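Long-range contacts in sortase, SrtB family (Streptococcus pneumoniae PCS8235, PDB 4Y4Q), which probably acts as a transpeptidase in building the type II pilus, a virulence factor, as a class B sortase of the bacterial surface: residues F111-N116 with I126-H131; E168-L173 with R208-S213; S215-L220 with A237-T242. All blocks are in the same frame, centred on the assembly; numbering follows the deposited sequence.

Contact 1: F111-N116 with I126-H131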
ATOM      1  N   PHE A 111       6.033   0.789   6.170  1.00 36.35           N
ATOM      2  CA  PHE A 111       7.131   1.644   5.700  1.00 31.79           C
ATOM      3  C   PHE A 111       7.003   2.047   4.234  1.00 31.16           C
ATOM      4  O   PHE A 111       6.844   1.192   3.359  1.00 32.59           O
ATOM      5  CB  PHE A 111       8.458   0.911   5.840  1.00 35.92           C
ATOM      6  CG  PHE A 111       8.893   0.693   7.258  1.00 52.97           C
ATOM      7  CD1 PHE A 111       8.237  -0.223   8.076  1.00 52.95           C
ATOM      8  CD2 PHE A 111       9.982   1.387   7.770  1.00 62.55           C
ATOM      9  CE1 PHE A 111       8.652  -0.431   9.384  1.00 57.59           C
ATOM     10  CE2 PHE A 111      10.407   1.182   9.080  1.00 65.71           C
ATOM     11  CZ  PHE A 111       9.740   0.273   9.888  1.00 63.41           C
ATOM     12  N   LEU A 112       7.095   3.343   3.961  1.00 33.44           N
ATOM     13  CA  LEU A 112       7.142   3.821   2.586  1.00 28.95           C
ATOM     14  C   LEU A 112       8.515   3.470   2.043  1.00 39.58           C
ATOM     15  O   LEU A 112       9.504   3.516   2.781  1.00 35.95           O
ATOM     16  CB  LEU A 112       6.960   5.337   2.521  1.00 30.60           C
ATOM     17  CG  LEU A 112       5.554   5.935   2.515  1.00 36.49           C
ATOM     18  CD1 LEU A 112       4.722   5.480   3.723  1.00 27.29           C
ATOM     19  CD2 LEU A 112       5.649   7.458   2.482  1.00 33.39           C
ATOM     20  N   ASP A 113       8.576   3.100   0.768  1.00 34.05           N
ATOM     21  CA  ASP A 113       9.862   2.888   0.110  1.00 34.20           C
ATOM     22  C   ASP A 113      10.680   4.162   0.280  1.00 34.47           C
ATOM     23  O   ASP A 113      10.156   5.263   0.114  1.00 33.81           O
ATOM     24  CB  ASP A 113       9.647   2.600  -1.376  1.00 31.08           C
ATOM     25  CG  ASP A 113      10.883   2.025  -2.043  1.00 49.31           C
ATOM     26  OD1 ASP A 113      11.874   2.780  -2.264  1.00 35.85           O
ATOM     27  OD2 ASP A 113      10.861   0.807  -2.344  1.00 33.07           O
ATOM     28  N   ALA A 114      11.952   4.012   0.630  1.00 40.53           N
ATOM     29  CA  ALA A 114      12.843   5.155   0.865  1.00 40.70           C
ATOM     30  C   ALA A 114      13.024   6.075  -0.348  1.00 42.23           C
ATOM     31  O   ALA A 114      13.474   7.206  -0.200  1.00 42.73           O
ATOM     32  CB  ALA A 114      14.199   4.676   1.379  1.00 43.97           C
ATOM     33  N   ARG A 115      12.675   5.585  -1.533  1.00 39.22           N
ATOM     34  CA  ARG A 115      12.805   6.354  -2.768  1.00 42.51           C
ATOM     35  C   ARG A 115      11.555   7.188  -3.087  1.00 37.60           C
ATOM     36  O   ARG A 115      11.589   8.063  -3.970  1.00 38.06           O
ATOM     37  CB  ARG A 115      13.144   5.417  -3.946  1.00 39.95           C
ATOM     38  CG  ARG A 115      14.574   4.835  -3.904  1.00 43.54           C
ATOM     39  CD  ARG A 115      14.708   3.574  -4.738  1.00 43.36           C
ATOM     40  NE  ARG A 115      13.724   2.560  -4.354  1.00 40.26           N
ATOM     41  CZ  ARG A 115      13.584   1.383  -4.962  1.00 44.78           C
ATOM     42  NH1 ARG A 115      14.369   1.071  -5.991  1.00 41.81           N
ATOM     43  NH2 ARG A 115      12.660   0.522  -4.541  1.00 37.07           N
ATOM     44  N   ASN A 116      10.455   6.909  -2.388  1.00 34.76           N
ATOM     45  CA  ASN A 116       9.202   7.635  -2.613  1.00 38.78           C
ATOM     46  C   ASN A 116       9.126   8.968  -1.860  1.00 40.70           C
ATOM     47  O   ASN A 116       9.725   9.129  -0.788  1.00 35.57           O
ATOM     48  CB  ASN A 116       8.005   6.798  -2.184  1.00 32.17           C
ATOM     49  CG  ASN A 116       7.532   5.835  -3.258  1.00 31.65           C
ATOM     50  OD1 ASN A 116       7.217   4.683  -2.965  1.00 33.21           O
ATOM     51  ND2 ASN A 116       7.442   6.311  -4.502  1.00 32.46           N
ATOM     52  N   ILE A 126       5.031   2.826  -2.920  1.00 21.21           N
ATOM     53  CA  ILE A 126       5.067   1.439  -2.468  1.00 24.45           C
ATOM     54  C   ILE A 126       5.299   1.419  -0.964  1.00 26.14           C
ATOM     55  O   ILE A 126       6.227   2.068  -0.453  1.00 28.63           O
ATOM     56  CB  ILE A 126       6.162   0.638  -3.197  1.00 27.92           C
ATOM     57  CG1 ILE A 126       5.963   0.762  -4.714  1.00 26.32           C
ATOM     58  CG2 ILE A 126       6.163  -0.827  -2.756  1.00 20.59           C
ATOM     59  CD1 ILE A 126       6.986   0.019  -5.529  1.00 30.94           C
ATOM     60  N   ILE A 127       4.429   0.708  -0.251  1.00 22.36           N
ATOM     61  CA  ILE A 127       4.507   0.663   1.206  1.00 22.79           C
ATOM     62  C   ILE A 127       4.576  -0.793   1.673  1.00 24.12           C
ATOM     63  O   ILE A 127       3.904  -1.662   1.112  1.00 32.72           O
ATOM     64  CB  ILE A 127       3.335   1.433   1.850  1.00 35.12           C
ATOM     65  CG1 ILE A 127       2.005   0.774   1.540  1.00 36.05           C
ATOM     66  CG2 ILE A 127       3.274   2.867   1.319  1.00 27.49           C
ATOM     67  CD1 ILE A 127       0.826   1.546   2.108  1.00 37.50           C
ATOM     68  N   TYR A 128       5.399  -1.050   2.685  1.00 26.29           N
ATOM     69  CA  TYR A 128       5.760  -2.412   3.064  1.00 33.72           C
ATOM     70  C   TYR A 128       5.276  -2.768   4.467  1.00 39.04           C
ATOM     71  O   TYR A 128       5.396  -1.965   5.392  1.00 34.98           O
ATOM     72  CB  TYR A 128       7.290  -2.579   3.027  1.00 30.13           C
ATOM     73  CG  TYR A 128       7.915  -2.268   1.685  1.00 34.70           C
ATOM     74  CD1 TYR A 128       7.848  -3.180   0.631  1.00 33.59           C
ATOM     75  CD2 TYR A 128       8.587  -1.068   1.471  1.00 34.20           C
ATOM     76  CE1 TYR A 128       8.431  -2.894  -0.611  1.00 33.52           C
ATOM     77  CE2 TYR A 128       9.170  -0.773   0.240  1.00 38.06           C
ATOM     78  CZ  TYR A 128       9.087  -1.692  -0.794  1.00 37.63           C
ATOM     79  OH  TYR A 128       9.666  -1.406  -2.014  1.00 38.06           O
ATOM     80  N   GLY A 129       4.748  -3.978   4.629  1.00 39.49           N
ATOM     81  CA  GLY A 129       4.533  -4.525   5.958  1.00 44.18           C
ATOM     82  C   GLY A 129       5.416  -5.744   6.157  1.00 45.50           C
ATOM     83  O   GLY A 129       5.195  -6.769   5.512  1.00 48.13           O
ATOM     84  N   HIS A 130       6.409  -5.646   7.038  1.00 50.76           N
ATOM     85  CA  HIS A 130       7.332  -6.757   7.270  1.00 65.87           C
ATOM     86  C   HIS A 130       6.794  -7.721   8.311  1.00 75.71           C
ATOM     87  O   HIS A 130       6.576  -7.336   9.457  1.00 88.20           O
ATOM     88  CB  HIS A 130       8.700  -6.250   7.741  1.00 71.44           C
ATOM     89  CG  HIS A 130       9.274  -5.157   6.892  1.00 78.62           C
ATOM     90  ND1 HIS A 130       9.530  -5.313   5.546  1.00 80.08           N
ATOM     91  CD2 HIS A 130       9.660  -3.898   7.206  1.00 84.34           C
ATOM     92  CE1 HIS A 130      10.039  -4.191   5.064  1.00 82.02           C
ATOM     93  NE2 HIS A 130      10.128  -3.317   6.052  1.00 86.29           N
ATOM     94  N   HIS A 131       6.589  -8.973   7.920  1.00 76.65           N
ATOM     95  CA  HIS A 131       6.216 -10.007   8.876  1.00 86.28           C
ATOM     96  C   HIS A 131       7.395 -10.290   9.809  1.00 91.22           C
ATOM     97  O   HIS A 131       8.510 -10.553   9.356  1.00 90.07           O
ATOM     98  CB  HIS A 131       5.773 -11.280   8.141  1.00 92.80           C
ATOM     99  CG  HIS A 131       5.437 -12.432   9.043  1.00105.79           C
ATOM    100  ND1 HIS A 131       5.028 -13.657   8.557  1.00111.52           N
ATOM    101  CD2 HIS A 131       5.451 -12.555  10.392  1.00112.66           C
ATOM    102  CE1 HIS A 131       4.807 -14.479   9.566  1.00116.70           C
ATOM    103  NE2 HIS A 131       5.055 -13.837  10.692  1.00117.04           N
TER

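Contact 2: E168-L173 with R208-S213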
ATOM      1  N   GLU A 168      -9.507   3.597  -2.725  1.00 29.13           N
ATOM      2  CA  GLU A 168     -10.345   2.605  -3.380  1.00 30.08           C
ATOM      3  C   GLU A 168      -9.465   1.497  -3.923  1.00 30.45           C
ATOM      4  O   GLU A 168      -8.677   1.725  -4.831  1.00 27.78           O
ATOM      5  CB  GLU A 168     -11.154   3.248  -4.501  1.00 33.68           C
ATOM      6  CG  GLU A 168     -12.089   2.275  -5.211  1.00 43.27           C
ATOM      7  CD  GLU A 168     -13.159   2.979  -6.036  1.00 53.60           C
ATOM      8  OE1 GLU A 168     -13.115   4.226  -6.159  1.00 53.10           O
ATOM      9  OE2 GLU A 168     -14.055   2.279  -6.553  1.00 60.87           O
ATOM     10  N   ILE A 169      -9.568   0.299  -3.358  1.00 28.48           N
ATOM     11  CA  ILE A 169      -8.762  -0.818  -3.846  1.00 26.22           C
ATOM     12  C   ILE A 169      -9.226  -1.254  -5.246  1.00 29.93           C
ATOM     13  O   ILE A 169     -10.431  -1.405  -5.484  1.00 32.89           O
ATOM     14  CB  ILE A 169      -8.811  -2.002  -2.858  1.00 26.28           C
ATOM     15  CG1 ILE A 169      -8.091  -1.631  -1.564  1.00 27.31           C
ATOM     16  CG2 ILE A 169      -8.157  -3.237  -3.448  1.00 18.96           C
ATOM     17  CD1 ILE A 169      -8.249  -2.666  -0.487  1.00 26.19           C
ATOM     18  N   PHE A 170      -8.290  -1.457  -6.177  1.00 27.54           N
ATOM     19  CA  PHE A 170      -8.680  -1.991  -7.489  1.00 23.27           C
ATOM     20  C   PHE A 170      -7.964  -3.270  -7.916  1.00 26.91           C
ATOM     21  O   PHE A 170      -8.295  -3.846  -8.951  1.00 33.32           O
ATOM     22  CB  PHE A 170      -8.547  -0.940  -8.597  1.00 27.78           C
ATOM     23  CG  PHE A 170      -7.146  -0.460  -8.809  1.00 30.19           C
ATOM     24  CD1 PHE A 170      -6.288  -1.120  -9.684  1.00 32.09           C
ATOM     25  CD2 PHE A 170      -6.678   0.651  -8.131  1.00 35.16           C
ATOM     26  CE1 PHE A 170      -4.982  -0.666  -9.880  1.00 29.38           C
ATOM     27  CE2 PHE A 170      -5.379   1.101  -8.318  1.00 34.11           C
ATOM     28  CZ  PHE A 170      -4.537   0.438  -9.193  1.00 34.77           C
ATOM     29  N   GLU A 171      -6.985  -3.720  -7.147  1.00 28.30           N
ATOM     30  CA  GLU A 171      -6.240  -4.902  -7.574  1.00 30.18           C
ATOM     31  C   GLU A 171      -5.572  -5.662  -6.433  1.00 25.18           C
ATOM     32  O   GLU A 171      -5.088  -5.054  -5.465  1.00 29.83           O
ATOM     33  CB  GLU A 171      -5.185  -4.528  -8.643  1.00 27.80           C
ATOM     34  CG  GLU A 171      -4.247  -5.678  -8.976  1.00 29.76           C
ATOM     35  CD  GLU A 171      -3.315  -5.416 -10.162  1.00 38.42           C
ATOM     36  OE1 GLU A 171      -3.455  -4.378 -10.850  1.00 37.21           O
ATOM     37  OE2 GLU A 171      -2.433  -6.272 -10.402  1.00 31.75           O
ATOM     38  N   MET A 172      -5.552  -6.991  -6.541  1.00 23.14           N
ATOM     39  CA  MET A 172      -4.649  -7.798  -5.715  1.00 31.40           C
ATOM     40  C   MET A 172      -3.779  -8.648  -6.633  1.00 35.20           C
ATOM     41  O   MET A 172      -4.253  -9.193  -7.647  1.00 31.72           O
ATOM     42  CB  MET A 172      -5.431  -8.715  -4.767  1.00 33.62           C
ATOM     43  CG  MET A 172      -4.642  -9.184  -3.538  1.00 41.16           C
ATOM     44  SD  MET A 172      -3.704 -10.721  -3.740  1.00 57.99           S
ATOM     45  CE  MET A 172      -4.715 -11.505  -4.923  1.00 28.79           C
ATOM     46  N   LEU A 173      -2.507  -8.785  -6.289  1.00 20.41           N
ATOM     47  CA  LEU A 173      -1.679  -9.666  -7.089  1.00 30.66           C
ATOM     48  C   LEU A 173      -0.678 -10.353  -6.208  1.00 26.59           C
ATOM     49  O   LEU A 173      -0.420  -9.886  -5.094  1.00 28.85           O
ATOM     50  CB  LEU A 173      -0.999  -8.906  -8.239  1.00 38.99           C
ATOM     51  CG  LEU A 173      -0.185  -7.622  -8.050  1.00 45.10           C
ATOM     52  CD1 LEU A 173       0.972  -7.860  -7.160  1.00 58.22           C
ATOM     53  CD2 LEU A 173       0.386  -7.191  -9.385  1.00 49.67           C
ATOM     54  N   ARG A 208     -10.701  -4.863 -10.167  1.00 31.22           N
ATOM     55  CA  ARG A 208     -11.992  -4.294 -10.559  1.00 39.40           C
ATOM     56  C   ARG A 208     -11.726  -3.159 -11.527  1.00 40.96           C
ATOM     57  O   ARG A 208     -10.706  -2.488 -11.428  1.00 42.40           O
ATOM     58  CB  ARG A 208     -12.798  -3.788  -9.349  1.00 35.85           C
ATOM     59  CG  ARG A 208     -12.019  -2.903  -8.378  1.00 38.99           C
ATOM     60  CD  ARG A 208     -12.938  -2.305  -7.294  1.00 45.11           C
ATOM     61  NE  ARG A 208     -13.638  -3.344  -6.540  1.00 39.00           N
ATOM     62  CZ  ARG A 208     -13.160  -3.924  -5.444  1.00 35.32           C
ATOM     63  NH1 ARG A 208     -11.984  -3.547  -4.962  1.00 22.86           N
ATOM     64  NH2 ARG A 208     -13.864  -4.876  -4.826  1.00 36.99           N
ATOM     65  N   ASP A 209     -12.637  -2.947 -12.462  1.00 50.77           N
ATOM     66  CA  ASP A 209     -12.478  -1.869 -13.424  1.00 55.20           C
ATOM     67  C   ASP A 209     -12.828  -0.526 -12.779  1.00 58.58           C
ATOM     68  O   ASP A 209     -13.984  -0.287 -12.444  1.00 65.49           O
ATOM     69  CB  ASP A 209     -13.377  -2.125 -14.636  1.00 63.19           C
ATOM     70  CG  ASP A 209     -12.929  -1.360 -15.864  1.00 78.63           C
ATOM     71  OD1 ASP A 209     -12.582  -0.164 -15.730  1.00 85.50           O
ATOM     72  OD2 ASP A 209     -12.913  -1.955 -16.964  1.00 82.55           O
ATOM     73  N   ILE A 210     -11.834   0.337 -12.571  1.00 57.41           N
ATOM     74  CA  ILE A 210     -12.111   1.732 -12.193  1.00 54.27           C
ATOM     75  C   ILE A 210     -11.339   2.735 -13.053  1.00 53.22           C
ATOM     76  O   ILE A 210     -10.475   2.352 -13.852  1.00 54.52           O
ATOM     77  CB  ILE A 210     -11.867   2.030 -10.689  1.00 53.71           C
ATOM     78  CG1 ILE A 210     -10.376   2.059 -10.351  1.00 52.35           C
ATOM     79  CG2 ILE A 210     -12.614   1.033  -9.796  1.00 54.32           C
ATOM     80  CD1 ILE A 210     -10.121   2.458  -8.889  1.00 44.22           C
ATOM     81  N   SER A 211     -11.657   4.016 -12.887  1.00 50.65           N
ATOM     82  CA  SER A 211     -11.078   5.067 -13.726  1.00 60.30           C
ATOM     83  C   SER A 211      -9.626   5.334 -13.341  1.00 57.45           C
ATOM     84  O   SER A 211      -9.356   5.887 -12.270  1.00 57.82           O
ATOM     85  CB  SER A 211     -11.902   6.350 -13.617  1.00 65.54           C
ATOM     86  OG  SER A 211     -11.406   7.350 -14.489  1.00 73.29           O
ATOM     87  N   LEU A 212      -8.702   4.947 -14.217  1.00 51.17           N
ATOM     88  CA  LEU A 212      -7.277   5.004 -13.897  1.00 58.21           C
ATOM     89  C   LEU A 212      -6.431   5.655 -14.979  1.00 65.74           C
ATOM     90  O   LEU A 212      -6.440   5.238 -16.144  1.00 63.53           O
ATOM     91  CB  LEU A 212      -6.734   3.607 -13.609  1.00 59.51           C
ATOM     92  CG  LEU A 212      -6.661   3.264 -12.128  1.00 63.51           C
ATOM     93  CD1 LEU A 212      -5.946   1.937 -11.932  1.00 60.80           C
ATOM     94  CD2 LEU A 212      -5.953   4.392 -11.395  1.00 64.33           C
ATOM     95  N   SER A 213      -5.676   6.669 -14.573  1.00 68.62           N
ATOM     96  CA  SER A 213      -4.804   7.390 -15.490  1.00 68.46           C
ATOM     97  C   SER A 213      -3.505   7.804 -14.786  1.00 63.19           C
ATOM     98  O   SER A 213      -3.439   7.821 -13.552  1.00 55.53           O
ATOM     99  CB  SER A 213      -5.534   8.614 -16.060  1.00 67.02           C
ATOM    100  OG  SER A 213      -5.938   9.496 -15.029  1.00 67.01           O
TER

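Contact 3: S215-L220 with A237-T242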
ATOM      1  N   SER A 215      -2.572  10.581 -14.329  1.00 62.83           N
ATOM      2  CA  SER A 215      -2.870  11.774 -13.537  1.00 64.85           C
ATOM      3  C   SER A 215      -3.274  11.446 -12.082  1.00 59.41           C
ATOM      4  O   SER A 215      -3.108  12.274 -11.180  1.00 58.52           O
ATOM      5  CB  SER A 215      -3.941  12.621 -14.228  1.00 67.84           C
ATOM      6  OG  SER A 215      -4.998  11.813 -14.719  1.00 74.24           O
ATOM      7  N   ASP A 216      -3.790  10.242 -11.850  1.00 54.53           N
ATOM      8  CA  ASP A 216      -4.131   9.810 -10.491  1.00 48.79           C
ATOM      9  C   ASP A 216      -2.879   9.406  -9.705  1.00 42.04           C
ATOM     10  O   ASP A 216      -1.757   9.460 -10.215  1.00 45.58           O
ATOM     11  CB  ASP A 216      -5.099   8.619 -10.513  1.00 49.67           C
ATOM     12  CG  ASP A 216      -6.320   8.863 -11.373  1.00 53.42           C
ATOM     13  OD1 ASP A 216      -6.929   9.949 -11.265  1.00 54.36           O
ATOM     14  OD2 ASP A 216      -6.665   7.958 -12.163  1.00 56.59           O
ATOM     15  N   ARG A 217      -3.083   8.993  -8.457  1.00 35.93           N
ATOM     16  CA  ARG A 217      -1.992   8.503  -7.631  1.00 30.24           C
ATOM     17  C   ARG A 217      -2.417   7.172  -7.047  1.00 34.72           C
ATOM     18  O   ARG A 217      -3.570   7.011  -6.635  1.00 33.54           O
ATOM     19  CB  ARG A 217      -1.677   9.491  -6.512  1.00 29.36           C
ATOM     20  CG  ARG A 217      -0.979  10.776  -6.993  1.00 36.78           C
ATOM     21  CD  ARG A 217      -0.886  11.754  -5.846  1.00 41.74           C
ATOM     22  NE  ARG A 217      -2.211  12.072  -5.325  1.00 47.91           N
ATOM     23  CZ  ARG A 217      -2.496  12.259  -4.037  1.00 52.87           C
ATOM     24  NH1 ARG A 217      -1.541  12.158  -3.112  1.00 46.10           N
ATOM     25  NH2 ARG A 217      -3.744  12.551  -3.676  1.00 55.17           N
ATOM     26  N   ILE A 218      -1.498   6.214  -7.023  1.00 25.45           N
ATOM     27  CA  ILE A 218      -1.813   4.906  -6.468  1.00 27.20           C
ATOM     28  C   ILE A 218      -0.829   4.464  -5.392  1.00 26.41           C
ATOM     29  O   ILE A 218       0.271   5.027  -5.238  1.00 28.29           O
ATOM     30  CB  ILE A 218      -1.889   3.847  -7.556  1.00 29.37           C
ATOM     31  CG1 ILE A 218      -0.503   3.567  -8.127  1.00 24.74           C
ATOM     32  CG2 ILE A 218      -2.846   4.290  -8.684  1.00 29.74           C
ATOM     33  CD1 ILE A 218      -0.589   2.563  -9.238  1.00 16.94           C
ATOM     34  N   ILE A 219      -1.240   3.454  -4.642  1.00 23.41           N
ATOM     35  CA  ILE A 219      -0.431   2.913  -3.563  1.00 25.52           C
ATOM     36  C   ILE A 219      -0.364   1.389  -3.700  1.00 32.07           C
ATOM     37  O   ILE A 219      -1.388   0.735  -3.939  1.00 33.83           O
ATOM     38  CB  ILE A 219      -1.060   3.243  -2.222  1.00 29.54           C
ATOM     39  CG1 ILE A 219      -1.004   4.747  -1.967  1.00 34.25           C
ATOM     40  CG2 ILE A 219      -0.362   2.506  -1.111  1.00 35.39           C
ATOM     41  CD1 ILE A 219      -1.744   5.147  -0.707  1.00 37.99           C
ATOM     42  N   LEU A 220       0.835   0.828  -3.561  1.00 25.19           N
ATOM     43  CA  LEU A 220       0.996  -0.621  -3.528  1.00 24.50           C
ATOM     44  C   LEU A 220       1.335  -1.026  -2.109  1.00 27.94           C
ATOM     45  O   LEU A 220       2.370  -0.624  -1.559  1.00 27.27           O
ATOM     46  CB  LEU A 220       2.101  -1.106  -4.470  1.00 23.86           C
ATOM     47  CG  LEU A 220       1.841  -1.111  -5.982  1.00 28.76           C
ATOM     48  CD1 LEU A 220       1.847   0.303  -6.534  1.00 28.49           C
ATOM     49  CD2 LEU A 220       2.882  -1.937  -6.698  1.00 27.87           C
ATOM     50  N   ALA A 237      -4.302   0.346  -4.471  1.00 27.93           N
ATOM     51  CA  ALA A 237      -5.417   1.258  -4.264  1.00 25.56           C
ATOM     52  C   ALA A 237      -5.170   2.591  -4.955  1.00 32.12           C
ATOM     53  O   ALA A 237      -4.019   3.071  -5.013  1.00 25.10           O
ATOM     54  CB  ALA A 237      -5.614   1.486  -2.794  1.00 19.70           C
ATOM     55  N   LYS A 238      -6.250   3.191  -5.455  1.00 26.07           N
ATOM     56  CA  LYS A 238      -6.205   4.562  -5.956  1.00 24.29           C
ATOM     57  C   LYS A 238      -6.474   5.521  -4.811  1.00 31.28           C
ATOM     58  O   LYS A 238      -7.351   5.271  -3.972  1.00 33.21           O
ATOM     59  CB  LYS A 238      -7.278   4.762  -7.012  1.00 28.58           C
ATOM     60  CG  LYS A 238      -7.439   6.209  -7.477  1.00 34.92           C
ATOM     61  CD  LYS A 238      -8.513   6.295  -8.560  1.00 35.80           C
ATOM     62  CE  LYS A 238      -8.724   7.734  -9.038  1.00 41.86           C
ATOM     63  NZ  LYS A 238      -9.733   7.813 -10.146  1.00 39.72           N
ATOM     64  N   ILE A 239      -5.745   6.631  -4.771  1.00 32.86           N
ATOM     65  CA  ILE A 239      -6.065   7.673  -3.801  1.00 36.23           C
ATOM     66  C   ILE A 239      -7.165   8.575  -4.371  1.00 36.47           C
ATOM     67  O   ILE A 239      -7.073   9.038  -5.514  1.00 34.81           O
ATOM     68  CB  ILE A 239      -4.827   8.485  -3.427  1.00 39.19           C
ATOM     69  CG1 ILE A 239      -3.710   7.538  -2.976  1.00 37.06           C
ATOM     70  CG2 ILE A 239      -5.159   9.493  -2.332  1.00 33.47           C
ATOM     71  CD1 ILE A 239      -2.428   8.250  -2.555  1.00 37.32           C
ATOM     72  N   THR A 240      -8.212   8.805  -3.579  1.00 29.23           N
ATOM     73  CA  THR A 240      -9.391   9.527  -4.044  1.00 33.63           C
ATOM     74  C   THR A 240      -9.736  10.682  -3.115  1.00 46.46           C
ATOM     75  O   THR A 240      -9.230  10.762  -1.996  1.00 45.25           O
ATOM     76  CB  THR A 240     -10.632   8.595  -4.101  1.00 48.62           C
ATOM     77  OG1 THR A 240     -11.015   8.213  -2.774  1.00 51.30           O
ATOM     78  CG2 THR A 240     -10.350   7.341  -4.908  1.00 38.34           C
ATOM     79  N   ASP A 241     -10.617  11.566  -3.568  1.00 64.65           N
ATOM     80  CA  ASP A 241     -11.118  12.631  -2.709  1.00 84.67           C
ATOM     81  C   ASP A 241     -12.337  12.121  -1.951  1.00 97.99           C
ATOM     82  O   ASP A 241     -13.204  11.472  -2.537  1.00103.16           O
ATOM     83  CB  ASP A 241     -11.490  13.862  -3.538  1.00 97.20           C
ATOM     84  CG  ASP A 241     -10.449  14.187  -4.597  1.00106.35           C
ATOM     85  OD1 ASP A 241      -9.449  14.861  -4.269  1.00109.24           O
ATOM     86  OD2 ASP A 241     -10.632  13.767  -5.760  1.00109.41           O
ATOM     87  N   THR A 242     -12.391  12.408  -0.652  1.00105.49           N
ATOM     88  CA  THR A 242     -13.502  11.982   0.209  1.00111.14           C
ATOM     89  C   THR A 242     -13.753  10.474   0.149  1.00106.27           C
ATOM     90  O   THR A 242     -13.737   9.792   1.173  1.00102.60           O
ATOM     91  CB  THR A 242     -14.827  12.756  -0.089  1.00103.49           C
ATOM     92  OG1 THR A 242     -15.370  12.342  -1.349  1.00105.62           O
ATOM     93  CG2 THR A 242     -14.590  14.263  -0.104  1.00104.09           C
TER
HETATM   94  O   HOH W   1      -5.539   9.830  -7.366  1.00 47.71           O

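Contact 1: F111-N116 with I126-H131
Phe111 and Tyr128 form an antiparallel hydrogen-bonded pair, Phe111 N giving to Tyr128 O and Tyr128 N to Phe111 O, Leu112 and Ile127 follow as a non-hydrogen-bonded pair, and Asp113 N still reaches Ile126 O (2.8 Å). Where the strand ends, Asp113 shows how one carboxylate can organise a turn and bind it to the partner strand. Its CG stands anti to the backbone N (chi1 -165°), which places OD2 at the edge of the Tyr128 ring, near the ring plane. The hydroxyl Tyr128 OH donates to the anti lone pair of Asp113 OD2 over a short 2.5 Å. Arg115 takes the same carboxylate side-on in a salt bridge, NE to OD1 and NH2 to OD2, both on the syn side but about 25° out of its plane. Arg115 N also gives to Asp113 OD1, closing an Asx turn within the type I turn Asp113-Asn116. Four bonds thus fix the carboxylate. Asn116 OD1 takes the amide of Ile126 in a straight bond, Ile126 N to OD1 2.9 Å. On the face of Leu112 and Ile127, Leu112 CD1 packs on Ile127 CG2 at 3.8 Å; on the other, the Phe111 ring meets the poorly ordered His130 ring obliquely, their planes 42° apart. This hairpin pairing lies inside the sheet: strand 83-88 flanks Leu112 through Val87, while strand 218-225 receives Ile127 on the other side.

Contact 2: E168-L173 with R208-S213
Phe170 meets Leu212 and Ile210 on the same side of its ring, from a classic beta bulge in which Phe170 and Glu171 together face Val236 of the neighbouring strand 231-240. The ring's CG sits between the backbone N and the carbonyl carbon (chi1 63°), and that rotation presents one face to the loop after strand 206-207. Leu212 meets this face as a CH-pi contact: its CD1 lies 3.5 Å from the centroid of the Phe170 ring, the two side chains crossing at about a right angle. Ile210 comes in nearer the backbone, its CD1 3.8 Å from Phe170 CB. Its other branch, CG2, lies beside the carboxylate of Glu168, as the two side chains slide past each other in opposite directions; the charge of Glu168 is met by Arg154. Both hydrogen bonds between the two segments come from Arg208. Its backbone N gives to Phe170 O (2.9 Å), extending the strand pairing of 163-176 with 206-207. The side chain, bent at chi3 (57°), runs on alongside the strand to Ile169, and NH2 binds Phe150 O. The remaining arm, Arg208 NH1, donates to Ile169 O at 2.7 Å, the acceptor near the guanidinium plane but the donor well above the carbonyl plane.

Contact 3: S215-L220 with A237-T242
Ala237 O is approached twice from the facing strand: Ile219 N donates to it at 2.8 Å, and Ile218 CA adds a CA-H...O contact at 3.2 Å. The return bond, Ala237 N to Ile219 O, completes an antiparallel hydrogen-bonded pair, and Ile218 with Lys238 makes the next, non-hydrogen-bonded one. Beyond it Ile239 N gives an almost perfectly straight bond to Arg217 O, 2.9 Å long. A water then continues the ladder where the strands part, accepting from Arg217 N and donating to Ile239 O. The short strand segments run at 143° to each other, a clear twist for a hairpin pair.

The side chains illustrate how each face of one ladder can mix aliphatic and charged groups in its own way. On the face of Ile219 and Ala237, Ile239 joins in. Ile219 CD1 and Ile239 CD1 meet at 3.7 Å, the two side chains crossing at about a right angle. Ile239 CD1 also lies over one face of the Arg217 guanidinium, offset toward its rim, while its CG2 branch touches Arg217 NH2 at 3.6 Å. That arginine is held farther out by Tyr160 OH and Phe120 O, both bound through NH1. On the opposite face, shared with Ile218, Lys238 is fully stretched, every torsion near 180°, and lays its CE against the carboxylate of Asp216, with Lys238 CE to Asp216 CG 3.5 Å. The salt bridge from Lys238 NZ to Asp216 OD2 is long, 3.7 Å; the firmer partners are Ser211 O for the lysine and Ser213 N for the aspartate.

This hairpin is bordered by strand 124-129 beside Leu220 and strand 163-176 beside Lys238, with Leu197 of helix 190-202 packing on Ile218.

Overall arrangement
All three contacts build on one mixed sheet, in series along the chain. Contacts 1 and 3 each join the two strands of a hairpin, and they meet where Ile127 N bonds Leu220 O; their centres are nevertheless 16 Å apart, on opposite sides of the chain's centre. Contact 2 instead fastens a loop without regular structure to a strand, about 9 Å from contact 3 between centres, linked through Ser211 O and Lys238 NZ. None is wholly core: each combines buried residues with partly exposed ones. Contact 1 concentrates its charge in a turn, contact 2 adds two arginine hydrogen bonds to aromatic and aliphatic packing, and contact 3 sets isoleucines and a guanidinium on one face, Lys238 beside Asp216 on the other.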